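Local coordinates for protein geobacter metallireducens SMUG1 (Geobacter metallireducens, PDB 5H99) that belongs to the uracil DNA glycosylase superfamily and folds as a single alpha/beta domain with a parallel central sheet flanked by helices, at residues L35-P40 with G88-P93. The protein carries 1 engineered substitution. Sequence-based numbering, arbitrary orientation.
Sequences LYAREP and GTVTRP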
ATOM      1  N   LEU A  35       2.838  -2.126 -12.185  1.00 25.93           N
ATOM      2  CA  LEU A  35       3.384  -2.525 -13.480  1.00 21.73           C
ATOM      3  C   LEU A  35       4.907  -2.653 -13.481  1.00 22.94           C
ATOM      4  O   LEU A  35       5.434  -3.728 -13.764  1.00 27.70           O
ATOM      5  CB  LEU A  35       2.948  -1.545 -14.573  1.00 22.23           C
ATOM      6  CG  LEU A  35       1.438  -1.427 -14.802  1.00 31.91           C
ATOM      7  CD1 LEU A  35       1.119  -0.291 -15.763  1.00 19.09           C
ATOM      8  CD2 LEU A  35       0.878  -2.743 -15.322  1.00 23.63           C
ATOM      9  N   TYR A  36       5.617  -1.571 -13.167  1.00 25.91           N
ATOM     10  CA  TYR A  36       7.068  -1.568 -13.353  1.00 24.99           C
ATOM     11  C   TYR A  36       7.793  -2.293 -12.221  1.00 25.02           C
ATOM     12  O   TYR A  36       8.973  -2.621 -12.338  1.00 28.14           O
ATOM     13  CB  TYR A  36       7.608  -0.135 -13.489  1.00 28.78           C
ATOM     14  CG  TYR A  36       7.477   0.761 -12.269  1.00 31.06           C
ATOM     15  CD1 TYR A  36       8.349   0.636 -11.193  1.00 31.83           C
ATOM     16  CD2 TYR A  36       6.517   1.764 -12.217  1.00 30.59           C
ATOM     17  CE1 TYR A  36       8.246   1.459 -10.088  1.00 33.93           C
ATOM     18  CE2 TYR A  36       6.411   2.597 -11.116  1.00 24.13           C
ATOM     19  CZ  TYR A  36       7.278   2.438 -10.054  1.00 29.11           C
ATOM     20  OH  TYR A  36       7.177   3.259  -8.954  1.00 31.37           O
ATOM     21  N   ALA A  37       7.080  -2.541 -11.129  1.00 29.95           N
ATOM     22  CA  ALA A  37       7.637  -3.287 -10.009  1.00 23.94           C
ATOM     23  C   ALA A  37       6.731  -4.467  -9.687  1.00 27.51           C
ATOM     24  O   ALA A  37       6.588  -4.858  -8.530  1.00 31.03           O
ATOM     25  CB  ALA A  37       7.810  -2.390  -8.793  1.00 20.23           C
ATOM     26  N   ARG A  38       6.109  -5.015 -10.728  1.00 29.72           N
ATOM     27  CA  ARG A  38       5.209  -6.153 -10.586  1.00 28.98           C
ATOM     28  C   ARG A  38       5.885  -7.352  -9.934  1.00 30.49           C
ATOM     29  O   ARG A  38       5.258  -8.081  -9.176  1.00 26.08           O
ATOM     30  CB  ARG A  38       4.645  -6.576 -11.943  1.00 20.43           C
ATOM     31  CG  ARG A  38       3.570  -7.646 -11.822  1.00 23.20           C
ATOM     32  CD  ARG A  38       3.119  -8.183 -13.166  1.00 22.09           C
ATOM     33  NE  ARG A  38       2.069  -9.185 -13.004  1.00 21.20           N
ATOM     34  CZ  ARG A  38       2.286 -10.450 -12.658  1.00 35.78           C
ATOM     35  NH1 ARG A  38       3.522 -10.876 -12.432  1.00 22.47           N
ATOM     36  NH2 ARG A  38       1.266 -11.288 -12.532  1.00 31.53           N
ATOM     37  N   GLU A  39       7.158  -7.565 -10.247  1.00 22.66           N
ATOM     38  CA  GLU A  39       7.859  -8.765  -9.803  1.00 34.45           C
ATOM     39  C   GLU A  39       8.053  -8.819  -8.273  1.00 32.78           C
ATOM     40  O   GLU A  39       7.651  -9.804  -7.642  1.00 28.73           O
ATOM     41  CB  GLU A  39       9.205  -8.877 -10.531  1.00 37.44           C
ATOM     42  CG  GLU A  39       9.770 -10.275 -10.636  1.00 36.49           C
ATOM     43  CD  GLU A  39      11.038 -10.311 -11.465  1.00 38.40           C
ATOM     44  OE1 GLU A  39      12.105  -9.934 -10.935  1.00 40.97           O
ATOM     45  OE2 GLU A  39      10.969 -10.711 -12.647  1.00 30.54           O
ATOM     46  N   PRO A  40       8.651  -7.773  -7.665  1.00 27.28           N
ATOM     47  CA  PRO A  40       8.741  -7.834  -6.200  1.00 22.73           C
ATOM     48  C   PRO A  40       7.376  -7.751  -5.514  1.00 26.69           C
ATOM     49  O   PRO A  40       7.184  -8.359  -4.459  1.00 26.13           O
ATOM     50  CB  PRO A  40       9.602  -6.617  -5.846  1.00 19.93           C
ATOM     51  CG  PRO A  40       9.460  -5.700  -6.999  1.00 29.72           C
ATOM     52  CD  PRO A  40       9.318  -6.568  -8.199  1.00 23.76           C
ATOM     53  N   GLY A  88      13.817  -8.413  -6.819  1.00 37.99           N
ATOM     54  CA  GLY A  88      13.050  -8.342  -8.047  1.00 51.15           C
ATOM     55  C   GLY A  88      13.542  -7.387  -9.111  1.00 45.63           C
ATOM     56  O   GLY A  88      14.402  -6.537  -8.872  1.00 36.21           O
ATOM     57  N   THR A  89      12.975  -7.542 -10.301  1.00 47.72           N
ATOM     58  CA  THR A  89      13.211  -6.626 -11.401  1.00 41.99           C
ATOM     59  C   THR A  89      12.332  -5.399 -11.226  1.00 37.69           C
ATOM     60  O   THR A  89      11.108  -5.510 -11.166  1.00 40.14           O
ATOM     61  CB  THR A  89      12.922  -7.282 -12.763  1.00 43.69           C
ATOM     62  OG1 THR A  89      13.985  -8.185 -13.095  1.00 45.64           O
ATOM     63  CG2 THR A  89      12.799  -6.226 -13.853  1.00 27.65           C
ATOM     64  N   VAL A  90      12.954  -4.231 -11.129  1.00 37.67           N
ATOM     65  CA  VAL A  90      12.202  -2.987 -11.091  1.00 45.58           C
ATOM     66  C   VAL A  90      12.683  -2.072 -12.204  1.00 37.80           C
ATOM     67  O   VAL A  90      13.798  -1.553 -12.161  1.00 38.07           O
ATOM     68  CB  VAL A  90      12.338  -2.269  -9.734  1.00 28.98           C
ATOM     69  CG1 VAL A  90      11.597  -0.942  -9.762  1.00 31.50           C
ATOM     70  CG2 VAL A  90      11.810  -3.150  -8.612  1.00 26.32           C
ATOM     71  N   THR A  91      11.832  -1.879 -13.205  1.00 27.36           N
ATOM     72  CA  THR A  91      12.167  -1.015 -14.324  1.00 34.78           C
ATOM     73  C   THR A  91      11.624   0.377 -14.056  1.00 35.40           C
ATOM     74  O   THR A  91      10.708   0.554 -13.254  1.00 37.57           O
ATOM     75  CB  THR A  91      11.603  -1.547 -15.657  1.00 35.05           C
ATOM     76  OG1 THR A  91      10.173  -1.592 -15.592  1.00 46.47           O
ATOM     77  CG2 THR A  91      12.141  -2.940 -15.946  1.00 22.40           C
ATOM     78  N   ARG A  92      12.200   1.367 -14.723  1.00 36.35           N
ATOM     79  CA  ARG A  92      11.810   2.750 -14.506  1.00 29.79           C
ATOM     80  C   ARG A  92      10.506   3.042 -15.231  1.00 29.39           C
ATOM     81  O   ARG A  92      10.283   2.550 -16.338  1.00 27.48           O
ATOM     82  CB  ARG A  92      12.922   3.691 -14.968  1.00 38.96           C
ATOM     83  CG  ARG A  92      14.253   3.384 -14.303  1.00 38.49           C
ATOM     84  CD  ARG A  92      15.285   4.468 -14.537  1.00 30.27           C
ATOM     85  NE  ARG A  92      16.586   4.066 -14.013  1.00 39.76           N
ATOM     86  CZ  ARG A  92      17.043   4.406 -12.812  1.00 46.48           C
ATOM     87  NH1 ARG A  92      16.300   5.152 -12.006  1.00 45.00           N
ATOM     88  NH2 ARG A  92      18.239   3.996 -12.413  1.00 40.00           N
ATOM     89  N   PRO A  93       9.629   3.837 -14.600  1.00 34.98           N
ATOM     90  CA  PRO A  93       8.360   4.218 -15.222  1.00 31.08           C
ATOM     91  C   PRO A  93       8.607   5.026 -16.485  1.00 37.58           C
ATOM     92  O   PRO A  93       9.622   5.718 -16.567  1.00 48.83           O
ATOM     93  CB  PRO A  93       7.674   5.076 -14.150  1.00 26.31           C
ATOM     94  CG  PRO A  93       8.432   4.826 -12.887  1.00 27.85           C
ATOM     95  CD  PRO A  93       9.824   4.497 -13.302  1.00 27.98           C
TER
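Tyr36 and Pro93 meet ring to ring: the prolyl CG sits over one face of the phenol, 3.8 Å from the ring centroid and displaced toward the CD2-CE2 side, a CH-pi contact. Val90 CG1 touches the same ring at its edge, 3.9 Å from Tyr36 CD1. The other branch of the valine, CG2, turns to the proline ring at Pro40 CG (3.8 Å) and to Ala37 CB, and in this way one forked side chain serves both sides of the turn at Ala37 that joins the two helices.

Two hydrogen bonds accompany the apolar contacts. Thr91 N donates to Tyr36 O across 3.1 Å, with an N-H...O angle of 151°, and Val90 CA adds a CA-H...O approach to that same carbonyl, which the end of helix 33-36 leaves available. At the other end, the backbone N of Thr89 bonds Glu39 OE1 at 2.6 Å, coming from above the carboxylate plane. With CG anti to N (chi1 -156°) and the chain extended beyond it, Glu39 reaches across to the backbone of Thr89.

The example illustrates how an irregular loop can be fastened to a helix-helix junction by one main-chain bond, one bond from a backbone N-H to a carboxylate, and apolar contacts beside and between them. Farther out, Tyr36 OH is hydrogen-bonded to Ala68 O, which probably helps hold the far end of the ring, while Val102 touches Tyr36, Val90 and Pro93. The loop between helices 77-82 and 112-125 thus lies against the turn from helix 33-36 into helix 38-48, with Tyr31 of strand 29-31 packing on Tyr36 and Pro93.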